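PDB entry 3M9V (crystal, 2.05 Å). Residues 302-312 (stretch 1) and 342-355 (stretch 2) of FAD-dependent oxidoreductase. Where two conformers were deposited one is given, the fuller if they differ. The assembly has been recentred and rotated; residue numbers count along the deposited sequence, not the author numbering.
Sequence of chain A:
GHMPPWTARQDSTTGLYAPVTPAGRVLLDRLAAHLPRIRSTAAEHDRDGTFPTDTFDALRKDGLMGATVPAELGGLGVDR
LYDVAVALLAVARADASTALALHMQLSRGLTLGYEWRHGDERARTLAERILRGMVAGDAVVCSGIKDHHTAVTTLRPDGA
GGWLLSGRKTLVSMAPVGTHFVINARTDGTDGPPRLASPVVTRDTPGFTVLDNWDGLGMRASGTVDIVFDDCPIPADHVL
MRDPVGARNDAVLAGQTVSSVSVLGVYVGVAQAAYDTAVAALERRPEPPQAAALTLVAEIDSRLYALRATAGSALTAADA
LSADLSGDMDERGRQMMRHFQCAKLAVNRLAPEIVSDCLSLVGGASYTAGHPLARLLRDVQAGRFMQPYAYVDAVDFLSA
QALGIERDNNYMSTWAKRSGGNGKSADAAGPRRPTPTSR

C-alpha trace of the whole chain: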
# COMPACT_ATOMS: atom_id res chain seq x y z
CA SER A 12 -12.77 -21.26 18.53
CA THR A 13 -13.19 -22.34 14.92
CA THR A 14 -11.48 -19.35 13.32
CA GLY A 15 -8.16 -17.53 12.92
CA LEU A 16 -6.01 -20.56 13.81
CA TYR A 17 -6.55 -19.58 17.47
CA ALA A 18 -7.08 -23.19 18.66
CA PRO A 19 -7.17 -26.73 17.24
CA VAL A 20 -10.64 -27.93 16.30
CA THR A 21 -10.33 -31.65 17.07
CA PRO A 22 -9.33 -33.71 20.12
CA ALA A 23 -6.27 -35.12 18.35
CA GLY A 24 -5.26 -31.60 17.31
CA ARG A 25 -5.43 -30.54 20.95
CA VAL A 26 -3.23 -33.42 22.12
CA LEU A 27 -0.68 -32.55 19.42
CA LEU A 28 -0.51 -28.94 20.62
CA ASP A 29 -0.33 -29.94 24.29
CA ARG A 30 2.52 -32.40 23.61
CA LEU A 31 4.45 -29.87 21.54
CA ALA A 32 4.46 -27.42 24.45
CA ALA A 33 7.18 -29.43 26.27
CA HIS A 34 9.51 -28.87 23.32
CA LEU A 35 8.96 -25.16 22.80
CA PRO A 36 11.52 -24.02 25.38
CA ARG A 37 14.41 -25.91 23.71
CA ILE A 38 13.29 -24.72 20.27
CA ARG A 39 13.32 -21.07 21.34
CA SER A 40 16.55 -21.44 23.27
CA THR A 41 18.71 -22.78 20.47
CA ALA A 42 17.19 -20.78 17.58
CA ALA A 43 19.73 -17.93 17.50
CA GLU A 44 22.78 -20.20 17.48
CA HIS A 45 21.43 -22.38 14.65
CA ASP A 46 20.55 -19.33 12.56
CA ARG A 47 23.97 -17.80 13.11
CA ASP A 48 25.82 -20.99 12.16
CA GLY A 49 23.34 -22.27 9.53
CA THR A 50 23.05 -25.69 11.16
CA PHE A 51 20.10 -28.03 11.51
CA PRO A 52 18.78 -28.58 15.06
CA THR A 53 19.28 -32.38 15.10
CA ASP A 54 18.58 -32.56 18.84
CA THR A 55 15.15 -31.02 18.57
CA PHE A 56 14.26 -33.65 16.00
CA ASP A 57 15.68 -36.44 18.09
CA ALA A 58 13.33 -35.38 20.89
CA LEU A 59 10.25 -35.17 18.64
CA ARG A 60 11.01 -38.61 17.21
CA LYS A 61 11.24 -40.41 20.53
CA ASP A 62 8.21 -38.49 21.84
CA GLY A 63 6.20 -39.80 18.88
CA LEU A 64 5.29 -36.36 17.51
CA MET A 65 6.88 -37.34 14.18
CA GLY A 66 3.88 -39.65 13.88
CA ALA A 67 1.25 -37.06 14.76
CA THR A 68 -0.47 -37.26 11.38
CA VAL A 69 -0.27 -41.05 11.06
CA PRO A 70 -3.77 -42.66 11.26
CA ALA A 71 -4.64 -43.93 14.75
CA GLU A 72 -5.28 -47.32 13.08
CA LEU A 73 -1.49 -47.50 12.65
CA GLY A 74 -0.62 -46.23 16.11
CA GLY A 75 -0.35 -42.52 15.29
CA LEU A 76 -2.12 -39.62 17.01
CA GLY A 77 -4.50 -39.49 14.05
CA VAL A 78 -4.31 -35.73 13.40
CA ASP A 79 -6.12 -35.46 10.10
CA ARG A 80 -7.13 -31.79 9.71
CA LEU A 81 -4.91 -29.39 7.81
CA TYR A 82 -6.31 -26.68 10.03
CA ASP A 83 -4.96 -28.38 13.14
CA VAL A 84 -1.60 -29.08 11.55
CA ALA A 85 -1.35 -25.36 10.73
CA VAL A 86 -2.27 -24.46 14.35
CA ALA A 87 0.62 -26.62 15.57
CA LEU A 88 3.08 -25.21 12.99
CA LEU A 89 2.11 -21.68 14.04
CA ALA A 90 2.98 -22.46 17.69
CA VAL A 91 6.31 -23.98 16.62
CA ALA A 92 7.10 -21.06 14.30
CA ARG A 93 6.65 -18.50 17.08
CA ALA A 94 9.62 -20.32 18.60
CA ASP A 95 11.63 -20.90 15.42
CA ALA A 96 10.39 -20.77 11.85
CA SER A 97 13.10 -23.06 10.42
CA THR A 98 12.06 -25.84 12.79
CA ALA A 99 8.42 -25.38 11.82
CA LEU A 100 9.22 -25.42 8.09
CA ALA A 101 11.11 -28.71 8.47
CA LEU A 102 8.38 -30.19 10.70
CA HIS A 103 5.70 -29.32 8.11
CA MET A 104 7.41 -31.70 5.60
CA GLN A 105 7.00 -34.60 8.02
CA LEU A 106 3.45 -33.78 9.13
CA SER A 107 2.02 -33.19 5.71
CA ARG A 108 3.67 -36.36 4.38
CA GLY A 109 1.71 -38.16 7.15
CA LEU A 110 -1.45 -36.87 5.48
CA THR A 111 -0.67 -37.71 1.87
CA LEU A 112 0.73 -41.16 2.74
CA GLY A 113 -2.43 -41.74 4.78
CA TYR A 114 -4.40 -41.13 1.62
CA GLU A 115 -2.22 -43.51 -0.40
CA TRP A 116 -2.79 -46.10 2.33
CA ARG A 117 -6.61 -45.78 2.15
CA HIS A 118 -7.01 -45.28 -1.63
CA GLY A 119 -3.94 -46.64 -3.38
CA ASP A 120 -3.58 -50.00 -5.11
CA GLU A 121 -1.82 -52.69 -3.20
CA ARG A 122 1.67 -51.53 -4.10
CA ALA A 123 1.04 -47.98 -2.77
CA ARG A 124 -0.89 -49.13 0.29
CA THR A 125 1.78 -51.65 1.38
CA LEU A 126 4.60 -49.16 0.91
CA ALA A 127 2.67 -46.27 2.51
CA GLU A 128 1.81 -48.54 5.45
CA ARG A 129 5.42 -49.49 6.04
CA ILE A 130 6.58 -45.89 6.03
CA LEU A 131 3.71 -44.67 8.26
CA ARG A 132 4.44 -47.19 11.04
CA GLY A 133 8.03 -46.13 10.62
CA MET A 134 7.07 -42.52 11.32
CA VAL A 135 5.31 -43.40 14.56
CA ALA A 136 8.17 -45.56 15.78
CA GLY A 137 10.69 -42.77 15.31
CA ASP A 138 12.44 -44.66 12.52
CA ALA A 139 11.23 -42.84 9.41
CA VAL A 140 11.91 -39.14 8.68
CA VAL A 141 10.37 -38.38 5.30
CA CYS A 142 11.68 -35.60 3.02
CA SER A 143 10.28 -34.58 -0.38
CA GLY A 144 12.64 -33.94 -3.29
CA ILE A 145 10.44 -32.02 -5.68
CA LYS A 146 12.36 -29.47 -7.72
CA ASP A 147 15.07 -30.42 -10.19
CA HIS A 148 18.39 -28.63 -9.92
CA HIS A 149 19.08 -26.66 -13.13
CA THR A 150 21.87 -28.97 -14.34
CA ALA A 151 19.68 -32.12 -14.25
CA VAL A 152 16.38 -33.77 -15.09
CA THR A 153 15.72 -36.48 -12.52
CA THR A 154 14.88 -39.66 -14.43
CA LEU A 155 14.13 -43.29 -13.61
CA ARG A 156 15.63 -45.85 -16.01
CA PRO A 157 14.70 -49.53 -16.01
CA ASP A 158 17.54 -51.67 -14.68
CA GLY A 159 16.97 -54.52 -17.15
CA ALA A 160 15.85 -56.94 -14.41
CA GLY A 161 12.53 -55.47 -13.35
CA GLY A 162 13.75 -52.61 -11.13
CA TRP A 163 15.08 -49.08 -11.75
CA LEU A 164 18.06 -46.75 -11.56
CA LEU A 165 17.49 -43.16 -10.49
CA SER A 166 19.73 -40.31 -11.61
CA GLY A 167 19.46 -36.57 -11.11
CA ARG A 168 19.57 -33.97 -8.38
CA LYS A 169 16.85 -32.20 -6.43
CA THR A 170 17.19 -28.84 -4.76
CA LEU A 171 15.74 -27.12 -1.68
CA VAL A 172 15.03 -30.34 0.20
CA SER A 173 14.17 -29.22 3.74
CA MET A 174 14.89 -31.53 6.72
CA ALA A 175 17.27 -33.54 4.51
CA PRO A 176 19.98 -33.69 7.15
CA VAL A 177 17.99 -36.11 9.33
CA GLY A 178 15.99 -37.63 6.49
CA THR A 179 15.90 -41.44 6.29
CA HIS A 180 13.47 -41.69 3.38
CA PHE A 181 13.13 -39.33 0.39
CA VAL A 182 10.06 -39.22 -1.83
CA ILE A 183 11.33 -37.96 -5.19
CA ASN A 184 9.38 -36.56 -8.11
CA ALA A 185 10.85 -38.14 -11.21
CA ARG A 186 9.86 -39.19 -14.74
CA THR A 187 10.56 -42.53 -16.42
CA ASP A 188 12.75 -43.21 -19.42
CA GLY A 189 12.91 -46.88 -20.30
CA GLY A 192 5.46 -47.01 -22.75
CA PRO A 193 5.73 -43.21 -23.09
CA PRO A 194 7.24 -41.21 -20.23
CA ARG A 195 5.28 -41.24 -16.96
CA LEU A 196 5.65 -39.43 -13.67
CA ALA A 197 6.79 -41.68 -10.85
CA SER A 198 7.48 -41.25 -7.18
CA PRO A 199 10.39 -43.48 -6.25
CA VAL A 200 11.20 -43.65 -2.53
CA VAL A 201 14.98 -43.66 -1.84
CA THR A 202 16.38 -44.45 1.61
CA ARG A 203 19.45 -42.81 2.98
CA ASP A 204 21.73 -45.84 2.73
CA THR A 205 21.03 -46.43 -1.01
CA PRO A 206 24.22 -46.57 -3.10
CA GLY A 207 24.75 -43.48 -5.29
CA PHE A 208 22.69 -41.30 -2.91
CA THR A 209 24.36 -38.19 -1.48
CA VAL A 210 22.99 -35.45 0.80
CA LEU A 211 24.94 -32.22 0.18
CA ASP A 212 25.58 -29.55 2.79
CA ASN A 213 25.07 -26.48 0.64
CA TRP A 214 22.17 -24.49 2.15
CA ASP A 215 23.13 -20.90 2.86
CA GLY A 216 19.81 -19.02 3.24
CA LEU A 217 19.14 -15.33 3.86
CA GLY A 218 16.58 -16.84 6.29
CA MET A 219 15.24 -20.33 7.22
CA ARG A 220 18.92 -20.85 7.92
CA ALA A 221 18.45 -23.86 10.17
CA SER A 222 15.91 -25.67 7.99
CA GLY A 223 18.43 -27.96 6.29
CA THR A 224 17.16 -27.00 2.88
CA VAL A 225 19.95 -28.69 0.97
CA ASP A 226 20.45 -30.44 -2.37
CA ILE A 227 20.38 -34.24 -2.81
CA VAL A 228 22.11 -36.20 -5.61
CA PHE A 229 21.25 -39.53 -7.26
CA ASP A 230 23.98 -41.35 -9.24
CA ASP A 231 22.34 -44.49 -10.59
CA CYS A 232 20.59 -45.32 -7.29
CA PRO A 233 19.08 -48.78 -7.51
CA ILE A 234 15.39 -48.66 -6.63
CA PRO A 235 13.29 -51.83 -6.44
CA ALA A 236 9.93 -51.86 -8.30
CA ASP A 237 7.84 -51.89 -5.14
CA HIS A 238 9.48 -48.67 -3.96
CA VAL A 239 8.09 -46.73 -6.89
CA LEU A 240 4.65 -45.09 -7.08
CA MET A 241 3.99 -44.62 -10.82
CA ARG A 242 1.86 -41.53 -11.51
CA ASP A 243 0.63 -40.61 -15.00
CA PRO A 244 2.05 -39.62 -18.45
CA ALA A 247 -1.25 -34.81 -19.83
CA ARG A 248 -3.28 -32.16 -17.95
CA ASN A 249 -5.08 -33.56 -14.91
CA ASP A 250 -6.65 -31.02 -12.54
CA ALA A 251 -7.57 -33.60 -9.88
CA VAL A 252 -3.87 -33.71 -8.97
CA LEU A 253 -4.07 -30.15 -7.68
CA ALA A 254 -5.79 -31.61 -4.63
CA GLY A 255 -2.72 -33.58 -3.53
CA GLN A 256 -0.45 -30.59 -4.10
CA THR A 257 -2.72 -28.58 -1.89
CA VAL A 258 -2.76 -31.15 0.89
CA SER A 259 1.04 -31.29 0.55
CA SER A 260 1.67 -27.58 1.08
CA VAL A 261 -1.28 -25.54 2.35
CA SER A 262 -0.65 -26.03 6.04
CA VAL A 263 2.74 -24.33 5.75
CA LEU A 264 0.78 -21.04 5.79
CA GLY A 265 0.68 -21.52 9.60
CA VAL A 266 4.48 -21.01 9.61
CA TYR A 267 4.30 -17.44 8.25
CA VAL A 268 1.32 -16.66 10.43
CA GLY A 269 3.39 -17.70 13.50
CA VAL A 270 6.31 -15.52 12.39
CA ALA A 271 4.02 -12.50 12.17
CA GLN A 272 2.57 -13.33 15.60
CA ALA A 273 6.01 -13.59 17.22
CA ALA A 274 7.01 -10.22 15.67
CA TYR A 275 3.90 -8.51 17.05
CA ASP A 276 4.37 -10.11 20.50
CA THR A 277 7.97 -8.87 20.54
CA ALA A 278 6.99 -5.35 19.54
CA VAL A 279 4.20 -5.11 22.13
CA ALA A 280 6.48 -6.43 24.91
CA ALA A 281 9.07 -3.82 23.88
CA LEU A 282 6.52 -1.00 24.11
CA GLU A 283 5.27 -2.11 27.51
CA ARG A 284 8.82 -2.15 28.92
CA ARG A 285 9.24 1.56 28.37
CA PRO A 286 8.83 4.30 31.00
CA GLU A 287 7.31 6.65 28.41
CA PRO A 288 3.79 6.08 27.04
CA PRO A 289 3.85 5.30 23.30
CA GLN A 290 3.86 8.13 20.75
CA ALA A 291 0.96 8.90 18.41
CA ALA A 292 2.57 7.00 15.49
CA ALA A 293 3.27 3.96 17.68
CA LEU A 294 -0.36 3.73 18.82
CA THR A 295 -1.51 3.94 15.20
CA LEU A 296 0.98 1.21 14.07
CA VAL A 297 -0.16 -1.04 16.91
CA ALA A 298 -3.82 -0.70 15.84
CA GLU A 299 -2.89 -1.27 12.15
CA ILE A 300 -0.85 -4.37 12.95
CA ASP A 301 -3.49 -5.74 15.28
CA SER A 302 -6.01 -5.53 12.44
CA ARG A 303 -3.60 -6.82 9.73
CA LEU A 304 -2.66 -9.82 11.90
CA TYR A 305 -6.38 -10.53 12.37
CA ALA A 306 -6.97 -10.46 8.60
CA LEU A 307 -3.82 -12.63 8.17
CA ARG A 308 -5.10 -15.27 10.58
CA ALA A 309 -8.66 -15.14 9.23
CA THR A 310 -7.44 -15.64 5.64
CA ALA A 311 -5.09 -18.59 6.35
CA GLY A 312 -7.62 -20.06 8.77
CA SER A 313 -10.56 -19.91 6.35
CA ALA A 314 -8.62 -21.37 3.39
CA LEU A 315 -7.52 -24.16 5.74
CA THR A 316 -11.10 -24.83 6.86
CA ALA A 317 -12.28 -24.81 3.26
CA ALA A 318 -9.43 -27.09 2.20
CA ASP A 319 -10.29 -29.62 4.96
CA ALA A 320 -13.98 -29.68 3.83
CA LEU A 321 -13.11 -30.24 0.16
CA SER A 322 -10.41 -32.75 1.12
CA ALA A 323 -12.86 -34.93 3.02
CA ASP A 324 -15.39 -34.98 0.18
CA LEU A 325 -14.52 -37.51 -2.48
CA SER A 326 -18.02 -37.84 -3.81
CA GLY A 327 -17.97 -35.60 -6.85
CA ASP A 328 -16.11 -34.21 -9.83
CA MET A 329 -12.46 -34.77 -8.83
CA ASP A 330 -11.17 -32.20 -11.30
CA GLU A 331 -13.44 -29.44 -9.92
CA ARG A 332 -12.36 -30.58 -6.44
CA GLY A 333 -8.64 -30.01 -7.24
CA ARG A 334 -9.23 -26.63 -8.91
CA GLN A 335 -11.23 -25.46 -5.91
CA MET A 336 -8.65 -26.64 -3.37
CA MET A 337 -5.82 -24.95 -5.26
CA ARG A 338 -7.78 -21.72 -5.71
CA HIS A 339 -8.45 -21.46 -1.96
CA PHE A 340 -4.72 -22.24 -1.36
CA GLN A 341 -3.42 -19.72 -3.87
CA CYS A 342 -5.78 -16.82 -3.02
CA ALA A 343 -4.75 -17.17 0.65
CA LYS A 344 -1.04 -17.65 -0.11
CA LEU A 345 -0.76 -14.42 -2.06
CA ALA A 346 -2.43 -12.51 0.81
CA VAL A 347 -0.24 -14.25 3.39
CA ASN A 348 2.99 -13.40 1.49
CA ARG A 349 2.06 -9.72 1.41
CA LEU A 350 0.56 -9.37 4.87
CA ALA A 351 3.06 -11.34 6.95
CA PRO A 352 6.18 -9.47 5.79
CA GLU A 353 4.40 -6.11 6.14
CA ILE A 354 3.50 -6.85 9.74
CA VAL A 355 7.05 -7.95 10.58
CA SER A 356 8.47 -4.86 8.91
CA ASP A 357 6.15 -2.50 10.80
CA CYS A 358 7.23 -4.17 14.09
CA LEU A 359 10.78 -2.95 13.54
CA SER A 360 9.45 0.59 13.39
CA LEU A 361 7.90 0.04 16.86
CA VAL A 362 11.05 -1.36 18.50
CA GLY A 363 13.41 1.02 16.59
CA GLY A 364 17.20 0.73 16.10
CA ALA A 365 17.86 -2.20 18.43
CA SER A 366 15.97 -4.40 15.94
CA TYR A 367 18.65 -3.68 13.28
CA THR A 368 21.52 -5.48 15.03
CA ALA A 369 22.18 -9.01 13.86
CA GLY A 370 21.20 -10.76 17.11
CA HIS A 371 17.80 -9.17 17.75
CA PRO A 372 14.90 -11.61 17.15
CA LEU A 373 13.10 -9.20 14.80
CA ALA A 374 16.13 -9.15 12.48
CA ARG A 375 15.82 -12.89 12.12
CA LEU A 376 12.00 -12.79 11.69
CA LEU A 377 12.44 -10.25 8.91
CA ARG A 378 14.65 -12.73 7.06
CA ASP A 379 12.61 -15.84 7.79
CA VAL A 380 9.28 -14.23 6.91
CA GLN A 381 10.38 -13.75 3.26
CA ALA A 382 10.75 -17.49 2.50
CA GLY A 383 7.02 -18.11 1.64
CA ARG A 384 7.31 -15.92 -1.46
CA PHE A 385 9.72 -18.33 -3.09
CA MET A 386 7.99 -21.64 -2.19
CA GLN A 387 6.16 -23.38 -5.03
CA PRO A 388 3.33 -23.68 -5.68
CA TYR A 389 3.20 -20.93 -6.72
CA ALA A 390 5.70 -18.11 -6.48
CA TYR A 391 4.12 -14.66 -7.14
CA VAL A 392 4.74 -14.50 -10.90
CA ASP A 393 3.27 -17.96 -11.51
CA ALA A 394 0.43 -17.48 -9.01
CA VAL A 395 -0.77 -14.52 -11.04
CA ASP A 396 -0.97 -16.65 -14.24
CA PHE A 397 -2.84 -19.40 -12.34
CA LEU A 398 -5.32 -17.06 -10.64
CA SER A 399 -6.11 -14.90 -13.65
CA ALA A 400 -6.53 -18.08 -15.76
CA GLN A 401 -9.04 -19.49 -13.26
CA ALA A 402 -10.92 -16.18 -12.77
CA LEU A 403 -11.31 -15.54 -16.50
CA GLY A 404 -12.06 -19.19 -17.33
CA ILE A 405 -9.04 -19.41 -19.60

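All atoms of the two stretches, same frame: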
# COMPACT_ATOMS: atom_id res chain seq x y z
N SER A 302 -4.98 -5.19 13.43
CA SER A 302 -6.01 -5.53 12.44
C SER A 302 -5.46 -6.35 11.25
O SER A 302 -6.09 -7.31 10.78
CB SER A 302 -6.65 -4.24 11.92
OG SER A 302 -7.48 -4.47 10.78
N ARG A 303 -4.27 -6.02 10.78
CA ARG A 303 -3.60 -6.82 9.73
C ARG A 303 -3.32 -8.27 10.13
O ARG A 303 -3.49 -9.18 9.33
CB ARG A 303 -2.29 -6.18 9.27
CG ARG A 303 -2.52 -5.01 8.29
CD ARG A 303 -1.24 -4.23 7.89
NE ARG A 303 -1.35 -3.98 6.46
CZ ARG A 303 -1.98 -2.95 5.91
NH1 ARG A 303 -2.51 -2.00 6.68
NH2 ARG A 303 -2.08 -2.85 4.59
N LEU A 304 -2.83 -8.48 11.35
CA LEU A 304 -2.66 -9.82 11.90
C LEU A 304 -3.99 -10.58 11.97
O LEU A 304 -4.07 -11.76 11.61
CB LEU A 304 -2.05 -9.75 13.29
CG LEU A 304 -1.78 -11.08 14.02
CD1 LEU A 304 -0.79 -11.93 13.19
CD2 LEU A 304 -1.11 -10.73 15.36
N TYR A 305 -5.04 -9.91 12.41
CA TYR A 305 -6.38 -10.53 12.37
C TYR A 305 -6.79 -11.00 10.97
O TYR A 305 -7.28 -12.12 10.78
CB TYR A 305 -7.41 -9.52 12.89
CG TYR A 305 -8.72 -10.21 13.19
CD1 TYR A 305 -9.00 -10.68 14.48
CD2 TYR A 305 -9.64 -10.41 12.17
CE1 TYR A 305 -10.19 -11.37 14.73
CE2 TYR A 305 -10.85 -11.04 12.44
CZ TYR A 305 -11.11 -11.52 13.72
OH TYR A 305 -12.29 -12.22 13.91
N ALA A 306 -6.63 -10.14 9.97
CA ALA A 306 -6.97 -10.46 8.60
C ALA A 306 -6.00 -11.56 8.12
O ALA A 306 -6.42 -12.43 7.37
CB ALA A 306 -6.79 -9.21 7.68
N LEU A 307 -4.74 -11.56 8.55
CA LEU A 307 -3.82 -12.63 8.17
C LEU A 307 -4.28 -13.99 8.68
O LEU A 307 -4.41 -14.96 7.92
CB LEU A 307 -2.39 -12.33 8.61
CG LEU A 307 -1.33 -13.45 8.50
CD1 LEU A 307 -1.07 -13.62 6.99
CD2 LEU A 307 -0.02 -12.99 9.12
N ARG A 308 -4.55 -14.07 9.97
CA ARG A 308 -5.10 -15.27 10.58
C ARG A 308 -6.43 -15.72 9.98
O ARG A 308 -6.62 -16.93 9.78
CB ARG A 308 -5.26 -15.04 12.09
CG ARG A 308 -3.94 -15.03 12.85
CD ARG A 308 -4.27 -14.85 14.32
NE ARG A 308 -3.17 -15.22 15.21
CZ ARG A 308 -2.98 -16.42 15.77
NH1 ARG A 308 -3.83 -17.42 15.60
NH2 ARG A 308 -1.92 -16.61 16.55
N ALA A 309 -7.31 -14.77 9.66
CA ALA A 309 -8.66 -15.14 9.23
C ALA A 309 -8.49 -15.72 7.83
O ALA A 309 -9.26 -16.58 7.45
CB ALA A 309 -9.54 -13.92 9.11
N THR A 310 -7.56 -15.22 7.03
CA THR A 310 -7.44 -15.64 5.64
C THR A 310 -6.82 -17.05 5.56
O THR A 310 -7.34 -17.91 4.87
CB THR A 310 -6.57 -14.65 4.86
OG1 THR A 310 -7.25 -13.40 4.88
CG2 THR A 310 -6.49 -15.05 3.36
N ALA A 311 -5.71 -17.27 6.27
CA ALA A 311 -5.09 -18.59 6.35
C ALA A 311 -6.07 -19.58 6.97
O ALA A 311 -6.29 -20.67 6.44
CB ALA A 311 -3.79 -18.51 7.20
N GLY A 312 -6.67 -19.19 8.09
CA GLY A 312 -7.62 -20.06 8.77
C GLY A 312 -8.77 -20.47 7.88
O GLY A 312 -9.10 -21.64 7.83
N CYS A 342 -5.23 -18.12 -3.41
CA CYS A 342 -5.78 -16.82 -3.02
C CYS A 342 -5.19 -16.45 -1.65
O CYS A 342 -4.72 -15.34 -1.46
CB CYS A 342 -7.31 -16.92 -2.85
SG CYS A 342 -8.07 -16.80 -4.47
N ALA A 343 -5.24 -17.40 -0.73
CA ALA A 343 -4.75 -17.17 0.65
C ALA A 343 -3.24 -16.97 0.71
O ALA A 343 -2.75 -16.13 1.47
CB ALA A 343 -5.18 -18.30 1.60
N LYS A 344 -2.50 -17.76 -0.06
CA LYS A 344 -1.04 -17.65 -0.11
C LYS A 344 -0.56 -16.28 -0.56
O LYS A 344 0.36 -15.70 0.02
CB LYS A 344 -0.44 -18.73 -1.04
CG LYS A 344 1.09 -18.77 -0.99
CD LYS A 344 1.69 -19.84 -1.92
CE LYS A 344 3.13 -20.23 -1.54
NZ LYS A 344 3.98 -19.22 -2.20
N LEU A 345 -1.16 -15.74 -1.61
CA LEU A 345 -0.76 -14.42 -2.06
C LEU A 345 -0.99 -13.37 -0.97
O LEU A 345 -0.14 -12.51 -0.73
CB LEU A 345 -1.49 -14.07 -3.35
CG LEU A 345 -0.89 -12.97 -4.23
CD1 LEU A 345 -1.33 -13.31 -5.64
CD2 LEU A 345 -1.65 -11.72 -3.90
N ALA A 346 -2.13 -13.43 -0.30
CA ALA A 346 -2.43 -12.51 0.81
C ALA A 346 -1.44 -12.74 1.93
O ALA A 346 -0.89 -11.77 2.45
CB ALA A 346 -3.82 -12.79 1.31
N VAL A 347 -1.20 -13.99 2.31
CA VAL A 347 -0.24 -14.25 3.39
C VAL A 347 1.16 -13.67 3.12
O VAL A 347 1.79 -13.06 4.00
CB VAL A 347 -0.11 -15.75 3.67
CG1 VAL A 347 1.11 -16.02 4.59
CG2 VAL A 347 -1.39 -16.22 4.33
N ASN A 348 1.67 -13.86 1.90
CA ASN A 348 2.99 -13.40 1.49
C ASN A 348 3.10 -11.88 1.35
O ASN A 348 4.20 -11.34 1.29
CB ASN A 348 3.35 -14.01 0.13
CG ASN A 348 3.80 -15.45 0.26
OD1 ASN A 348 4.16 -15.83 1.36
ND2 ASN A 348 3.78 -16.24 -0.82
N ARG A 349 1.99 -11.17 1.29
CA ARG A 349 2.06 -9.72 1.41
C ARG A 349 1.81 -9.29 2.85
O ARG A 349 2.55 -8.45 3.37
CB ARG A 349 1.10 -9.01 0.45
CG ARG A 349 1.48 -7.55 0.23
CD ARG A 349 1.04 -7.04 -1.13
NE ARG A 349 1.57 -7.83 -2.23
CZ ARG A 349 0.88 -8.07 -3.35
NH1 ARG A 349 1.40 -8.80 -4.32
NH2 ARG A 349 -0.34 -7.58 -3.47
N LEU A 350 0.83 -9.86 3.53
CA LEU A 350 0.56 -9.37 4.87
C LEU A 350 1.64 -9.72 5.89
O LEU A 350 2.01 -8.87 6.70
CB LEU A 350 -0.78 -9.85 5.41
CG LEU A 350 -2.04 -9.31 4.73
CD1 LEU A 350 -3.27 -10.10 5.17
CD2 LEU A 350 -2.18 -7.83 4.99
N ALA A 351 2.10 -10.97 5.91
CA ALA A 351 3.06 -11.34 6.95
C ALA A 351 4.34 -10.49 6.89
O ALA A 351 4.74 -9.93 7.91
CB ALA A 351 3.28 -12.87 7.04
N PRO A 352 4.99 -10.34 5.72
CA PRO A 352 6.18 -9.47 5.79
C PRO A 352 5.92 -8.01 6.16
O PRO A 352 6.76 -7.38 6.81
CB PRO A 352 6.77 -9.53 4.36
CG PRO A 352 6.32 -10.82 3.83
CD PRO A 352 4.95 -11.09 4.44
N GLU A 353 4.77 -7.47 5.77
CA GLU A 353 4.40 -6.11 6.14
C GLU A 353 4.28 -5.98 7.65
O GLU A 353 4.81 -5.05 8.26
CB GLU A 353 3.02 -5.71 5.60
CG GLU A 353 3.03 -4.82 4.39
CD GLU A 353 1.61 -4.66 3.84
OE1 GLU A 353 1.43 -4.88 2.62
OE2 GLU A 353 0.72 -4.33 4.66
N ILE A 354 3.54 -6.89 8.27
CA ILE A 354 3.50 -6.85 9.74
C ILE A 354 4.91 -6.87 10.37
O ILE A 354 5.24 -6.09 11.28
CB ILE A 354 2.66 -8.04 10.21
CG1 ILE A 354 1.20 -7.83 9.80
CG2 ILE A 354 2.86 -8.28 11.71
CD1 ILE A 354 0.38 -9.10 9.95
N VAL A 355 5.76 -7.79 9.91
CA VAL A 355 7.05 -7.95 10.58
C VAL A 355 7.79 -6.63 10.39
O VAL A 355 8.33 -6.07 11.35
CB VAL A 355 7.88 -9.13 10.00
CG1 VAL A 355 9.30 -9.08 10.53
CG2 VAL A 355 7.25 -10.49 10.35

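Two helical segments, 302-312 and 342-355, pack nearly antiparallel, their directions 157° apart and their axes 9.2 Å apart at closest approach. Within each helix the backbone largely satisfies itself, as in Leu307 N to Arg303 O (2.8 Å) and Leu350 N to Ala346 O (2.8 Å), so the interface is left mainly to side chains.

Most of it is apolar. Leu307 is a knob in a hole formed by Val347, Leu350, Ala351 and Ile354. Its forked end serves this well: Leu307 CD1 lies 3.7 Å from Val347 CG2, while Leu307 CD2 lies 3.9 Å from Ala351 CB and 4.0 Å from Ile354 CD1. Such atoms have no hydrogen-bonding needs to meet. Ile354 also reaches the backbone of the facing helix, its CD1 lying 3.6 Å from Leu304 N.

Several polar groups have identifiable partners. Thr310 is buried, yet its OG1 donates to Ala306 O at 2.8 Å, one turn back in its own helix. That carbonyl also accepts from Thr310 N (3.0 Å). With the hydroxyl so engaged, Thr310 CG2 meets the small Ala343, 3.9 Å from its CB, where the two backbones come close: Thr310 CA and Ala343 CA are 5.9 Å apart.

The one hydrogen bond between the segments joins Arg303 NE to Glu353 OE2 at 2.8 Å. Its N-H...acceptor angle of 127° makes it weak as a hydrogen bond, but the opposite charges also form a salt bridge, which is less demanding of direction. Both residues are partly exposed, and the long arginine chain pairs its charge while Arg303 CB lies 3.9 Å from Ile354 CG1.

Pro352 has no amide hydrogen to give the preceding turn, and the helix kinks there. The CA-to-CB bond of Arg308 points away from the other helix, and its NE, NH1 and NH2 are hydrogen-bonded elsewhere in the structure.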